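Probable glutathione S-transferase GSTU1 (Oryza sativa, PDB 1OYJ) catalyses the conjugation of reduced glutathione to a wide range of hydrophobic electrophiles, releasing a halide where the substrate carries one. Local coordinates at residues G160-F164 with V165-L169; H210-P214 with E215-D219. One frame throughout, in Å; residues are numbered along the deposited sequence.

Interaction 1: residues G160-F164 with V165-L169; sequences GRLGF and VDVAL
The start of helix 164-169 is held by half of a capping box, in which Asp166 reaches back to Gly163, together with a hydrophobic staple between Leu162 and Val167. Gly163 is the N-cap. Its backbone N donates to Asp166 OD2 at 2.8 Å, and the N-H...O angle is 160°. The donor meets OD2 on the anti side, 16° out of the carboxylate plane. Asp166 has its CG anti to the carbonyl carbon and beside its own backbone N (chi1 -60°), which brings the carboxylate back to Gly163 N. Gly163 has no side chain to accept from Asp166 N, so the reciprocal bond of a full box is missing.

The carboxylate is buried and has further donors. OD2 also accepts from Gly155 N, while OD1 takes Phe154 N and Trp197 NE1. Four N-H groups thus hold it and fix its rotation. This setting would be expected to favour the ionised form.

The helix itself begins with Val167 N donating to Gly163 O at 2.8 Å. Ala168 N follows, bonded to Phe164 O at 3.0 Å.

The staple lies beside these bonds. Leu162 CB, just ahead of the cap, meets Val167 CG2 at 3.8 Å. Leu162 CD2 lies 3.8 Å from Asp166 CB, so this leucine also packs on the aliphatic base of the aspartate. Both Leu162 and Val167 rest on Ile23 of helix 16-28. Phe164 packs on Leu73 of helix 69-79, which Val167 also touches, and on Ala108 of helix 97-124. The full motif, a capping box with a Ser or Thr N-cap plus a hydrophobic staple, is well known in the all-helical C-terminal domain of glutathione transferases; here its aspartate half and the staple are kept.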
loop_
_atom_site.group_PDB
_atom_site.type_symbol
_atom_site.label_atom_id
_atom_site.label_comp_id
_atom_site.label_asym_id
_atom_site.label_seq_id
_atom_site.Cartn_x
_atom_site.Cartn_y
_atom_site.Cartn_z
ATOM N N GLY A 160 23.459 -0.532 10.123
ATOM C CA GLY A 160 23.954 -1.895 10.197
ATOM C C GLY A 160 22.877 -2.942 10.491
ATOM O O GLY A 160 23.213 -4.056 10.815
ATOM N N ARG A 161 21.593 -2.613 10.395
ATOM C CA ARG A 161 20.559 -3.617 10.611
ATOM C C ARG A 161 19.371 -3.446 9.648
ATOM O O ARG A 161 19.289 -2.479 8.904
ATOM C CB ARG A 161 20.081 -3.589 12.058
ATOM C CG ARG A 161 19.298 -2.419 12.437
ATOM C CD ARG A 161 19.117 -2.214 14.010
ATOM N NE ARG A 161 18.606 -0.877 14.221
ATOM C CZ ARG A 161 17.338 -0.479 13.918
ATOM N NH1 ARG A 161 16.968 0.776 14.116
ATOM N NH2 ARG A 161 16.401 -1.345 13.483
ATOM N N LEU A 162 18.465 -4.419 9.663
ATOM C CA LEU A 162 17.350 -4.417 8.758
ATOM C C LEU A 162 16.440 -3.208 8.942
ATOM O O LEU A 162 16.109 -2.846 10.039
ATOM C CB LEU A 162 16.553 -5.695 8.929
ATOM C CG LEU A 162 17.330 -7.005 8.652
ATOM C CD1 LEU A 162 16.481 -8.117 9.119
ATOM C CD2 LEU A 162 17.697 -7.235 7.200
ATOM N N GLY A 163 16.128 -2.537 7.836
ATOM C CA GLY A 163 15.140 -1.491 7.799
ATOM C C GLY A 163 13.794 -2.008 7.240
ATOM O O GLY A 163 13.644 -3.204 6.768
ATOM N N PHE A 164 12.840 -1.081 7.220
ATOM C CA PHE A 164 11.520 -1.345 6.611
ATOM C C PHE A 164 11.535 -2.063 5.256
ATOM O O PHE A 164 10.917 -3.087 5.086
ATOM C CB PHE A 164 10.785 -0.041 6.448
ATOM C CG PHE A 164 9.324 -0.166 6.146
ATOM C CD1 PHE A 164 8.465 -0.739 7.009
ATOM C CD2 PHE A 164 8.783 0.433 5.026
ATOM C CE1 PHE A 164 7.073 -0.794 6.704
ATOM C CE2 PHE A 164 7.389 0.466 4.789
ATOM C CZ PHE A 164 6.567 -0.214 5.579
ATOM N N VAL A 165 12.251 -1.560 4.273
ATOM C CA VAL A 165 12.287 -2.214 2.987
ATOM C C VAL A 165 13.006 -3.499 3.049
ATOM O O VAL A 165 12.595 -4.445 2.369
ATOM C CB VAL A 165 12.974 -1.304 1.901
ATOM C CG1 VAL A 165 13.045 -1.988 0.578
ATOM C CG2 VAL A 165 12.151 -0.015 1.725
ATOM N N ASP A 166 14.094 -3.576 3.823
ATOM C CA ASP A 166 14.819 -4.825 3.933
ATOM C C ASP A 166 13.852 -5.945 4.414
ATOM O O ASP A 166 13.825 -7.014 3.866
ATOM C CB ASP A 166 15.948 -4.773 4.856
ATOM C CG ASP A 166 17.004 -3.723 4.449
ATOM O OD1 ASP A 166 17.740 -3.916 3.453
ATOM O OD2 ASP A 166 17.142 -2.719 5.182
ATOM N N VAL A 167 13.108 -5.639 5.448
ATOM C CA VAL A 167 12.142 -6.571 5.971
ATOM C C VAL A 167 11.068 -6.908 4.994
ATOM O O VAL A 167 10.699 -8.087 4.838
ATOM C CB VAL A 167 11.665 -6.147 7.361
ATOM C CG1 VAL A 167 10.621 -7.153 7.876
ATOM C CG2 VAL A 167 12.812 -6.176 8.344
ATOM N N ALA A 168 10.541 -5.935 4.280
ATOM C CA ALA A 168 9.520 -6.226 3.271
ATOM C C ALA A 168 10.009 -7.179 2.174
ATOM O O ALA A 168 9.235 -7.967 1.667
ATOM C CB ALA A 168 9.048 -4.966 2.641
ATOM N N LEU A 169 11.274 -7.050 1.769
ATOM C CA LEU A 169 11.744 -7.792 0.596
ATOM C C LEU A 169 12.381 -9.146 1.005
ATOM O O LEU A 169 12.345 -10.126 0.257
ATOM C CB LEU A 169 12.868 -6.972 -0.088
ATOM C CG LEU A 169 13.475 -7.598 -1.363
ATOM C CD1 LEU A 169 12.441 -7.985 -2.372
ATOM C CD2 LEU A 169 14.469 -6.649 -1.992
#

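Interaction 2: residues H210-P214 with E215-D219; sequences HLPSP and EKVYD
Pro214 O accepts from Tyr218 N at 2.9 Å in the first turn of helix 214-229. The donor is tilted 26° from the carbonyl plane. Val217 N makes a longer bond to Ser213 O, at 3.2 Å.

Ser213 is the N-cap. Its OG accepts from Lys216 N at 3.1 Å, with an N-H...O angle of 163°. The hydroxyl sits between the backbone N and the carbonyl carbon (chi1 74°), which aims it at the open end of the helix. Lys216 CB is 3.5 Å from Ser213 OG. Glu215 bends at chi2 and brings OE1 to 3.6 Å from Ser213 CB. Its chain runs side by side with the ring of Pro214.

Pro212 and Val217 form a hydrophobic staple across the cap, with Pro212 CG 4.1 Å from Val217 CG2. The end of the Lys216 chain leads away and makes a cation-pi contact with Trp13. The ring of Tyr218 packs edge-to-face with Tyr177. The capped turn thus joins the loop after helix 205-210 to the last helix, with Pro212 against Gln19 of helix 16-28 and Val217 against Ser178 of helix 176-183.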
loop_
_atom_site.group_PDB
_atom_site.type_symbol
_atom_site.label_atom_id
_atom_site.label_comp_id
_atom_site.label_asym_id
_atom_site.label_seq_id
_atom_site.Cartn_x
_atom_site.Cartn_y
_atom_site.Cartn_z
ATOM N N HIS A 210 13.274 -17.357 10.772
ATOM C CA HIS A 210 11.992 -17.331 10.159
ATOM C C HIS A 210 11.876 -17.656 8.666
ATOM O O HIS A 210 10.776 -17.854 8.181
ATOM C CB HIS A 210 11.362 -15.988 10.560
ATOM C CG HIS A 210 11.011 -15.947 12.034
ATOM N ND1 HIS A 210 10.122 -16.836 12.586
ATOM C CD2 HIS A 210 11.355 -15.095 13.020
ATOM C CE1 HIS A 210 10.028 -16.594 13.891
ATOM N NE2 HIS A 210 10.754 -15.533 14.175
ATOM N N LEU A 211 12.993 -17.729 7.903
ATOM C CA LEU A 211 12.829 -18.107 6.523
ATOM C C LEU A 211 13.049 -19.627 6.278
ATOM O O LEU A 211 13.976 -20.176 6.775
ATOM C CB LEU A 211 13.771 -17.382 5.684
ATOM C CG LEU A 211 13.622 -15.841 5.670
ATOM C CD1 LEU A 211 14.319 -15.265 4.412
ATOM C CD2 LEU A 211 12.168 -15.466 5.721
ATOM N N PRO A 212 12.244 -20.280 5.456
ATOM C CA PRO A 212 12.561 -21.661 5.086
ATOM C C PRO A 212 13.719 -21.613 4.087
ATOM O O PRO A 212 14.064 -20.549 3.586
ATOM C CB PRO A 212 11.340 -22.151 4.409
ATOM C CG PRO A 212 10.450 -20.981 4.283
ATOM C CD PRO A 212 11.077 -19.759 4.776
ATOM N N SER A 213 14.276 -22.778 3.792
ATOM C CA SER A 213 15.359 -22.866 2.868
ATOM C C SER A 213 14.852 -22.698 1.420
ATOM O O SER A 213 13.718 -23.021 1.102
ATOM C CB SER A 213 16.017 -24.228 3.028
ATOM O OG SER A 213 15.230 -25.253 2.482
ATOM N N PRO A 214 15.712 -22.304 0.520
ATOM C CA PRO A 214 15.268 -22.236 -0.890
ATOM C C PRO A 214 14.741 -23.559 -1.431
ATOM O O PRO A 214 13.829 -23.568 -2.294
ATOM C CB PRO A 214 16.532 -21.827 -1.642
ATOM C CG PRO A 214 17.456 -21.223 -0.580
ATOM C CD PRO A 214 17.125 -21.855 0.713
ATOM N N GLU A 215 15.280 -24.684 -0.928
ATOM C CA GLU A 215 14.880 -25.969 -1.446
ATOM C C GLU A 215 13.475 -26.290 -0.942
ATOM O O GLU A 215 12.637 -26.819 -1.639
ATOM C CB GLU A 215 15.875 -27.045 -0.937
ATOM C CG GLU A 215 17.261 -27.005 -1.558
ATOM C CD GLU A 215 18.212 -26.014 -0.864
ATOM O OE1 GLU A 215 17.865 -25.391 0.185
ATOM O OE2 GLU A 215 19.312 -25.795 -1.452
ATOM N N LYS A 216 13.193 -25.959 0.296
ATOM C CA LYS A 216 11.846 -26.177 0.767
ATOM C C LYS A 216 10.801 -25.357 0.010
ATOM O O LYS A 216 9.728 -25.849 -0.339
ATOM C CB LYS A 216 11.785 -25.840 2.240
ATOM C CG LYS A 216 10.467 -26.284 2.818
ATOM C CD LYS A 216 10.477 -26.803 4.124
ATOM C CE LYS A 216 9.053 -27.221 4.544
ATOM N NZ LYS A 216 9.095 -27.906 5.762
ATOM N N VAL A 217 11.146 -24.142 -0.340
ATOM C CA VAL A 217 10.253 -23.295 -1.118
ATOM C C VAL A 217 10.118 -23.830 -2.506
ATOM O O VAL A 217 9.022 -23.896 -3.005
ATOM C CB VAL A 217 10.697 -21.809 -1.142
ATOM C CG1 VAL A 217 9.881 -20.927 -2.105
ATOM C CG2 VAL A 217 10.610 -21.191 0.237
ATOM N N TYR A 218 11.182 -24.350 -3.078
ATOM C CA TYR A 218 11.078 -24.881 -4.450
ATOM C C TYR A 218 10.144 -26.065 -4.494
ATOM O O TYR A 218 9.474 -26.279 -5.496
ATOM C CB TYR A 218 12.391 -25.313 -4.996
ATOM C CG TYR A 218 12.398 -25.716 -6.489
ATOM C CD1 TYR A 218 11.859 -24.901 -7.448
ATOM C CD2 TYR A 218 12.951 -26.911 -6.898
ATOM C CE1 TYR A 218 11.890 -25.231 -8.773
ATOM C CE2 TYR A 218 12.966 -27.261 -8.253
ATOM C CZ TYR A 218 12.435 -26.406 -9.158
ATOM O OH TYR A 218 12.400 -26.695 -10.484
ATOM N N ASP A 219 10.167 -26.857 -3.427
ATOM C CA ASP A 219 9.282 -28.008 -3.290
ATOM C C ASP A 219 7.838 -27.563 -3.145
ATOM O O ASP A 219 6.900 -28.097 -3.790
ATOM C CB ASP A 219 9.757 -28.795 -2.094
ATOM C CG ASP A 219 10.865 -29.754 -2.459
ATOM O OD1 ASP A 219 11.100 -30.041 -3.684
ATOM O OD2 ASP A 219 11.562 -30.224 -1.565
#

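Overall arrangement
Interactions 1 and 2 are both helix starts, one deep in the chain and one near its surface. Their centres are about 20 Å apart. Their nearest atoms are about 7 Å apart, and they do not touch. Helix 16-28 links them: Ile23 packs against Leu162 and Val167 of interaction 1 and against Leu211 of interaction 2. Neither supplies a residue to the glutathione pockets. Two glutathione-binding residues are near: the Ala168 side chain is about 7 Å from that of Ser69, and the Pro212 side chain about 9 Å from that of Ser15. A bound glutathione lies about 9 Å from the Ala168 side chain, and one, not necessarily the same molecule, about 11 Å from that of Val217.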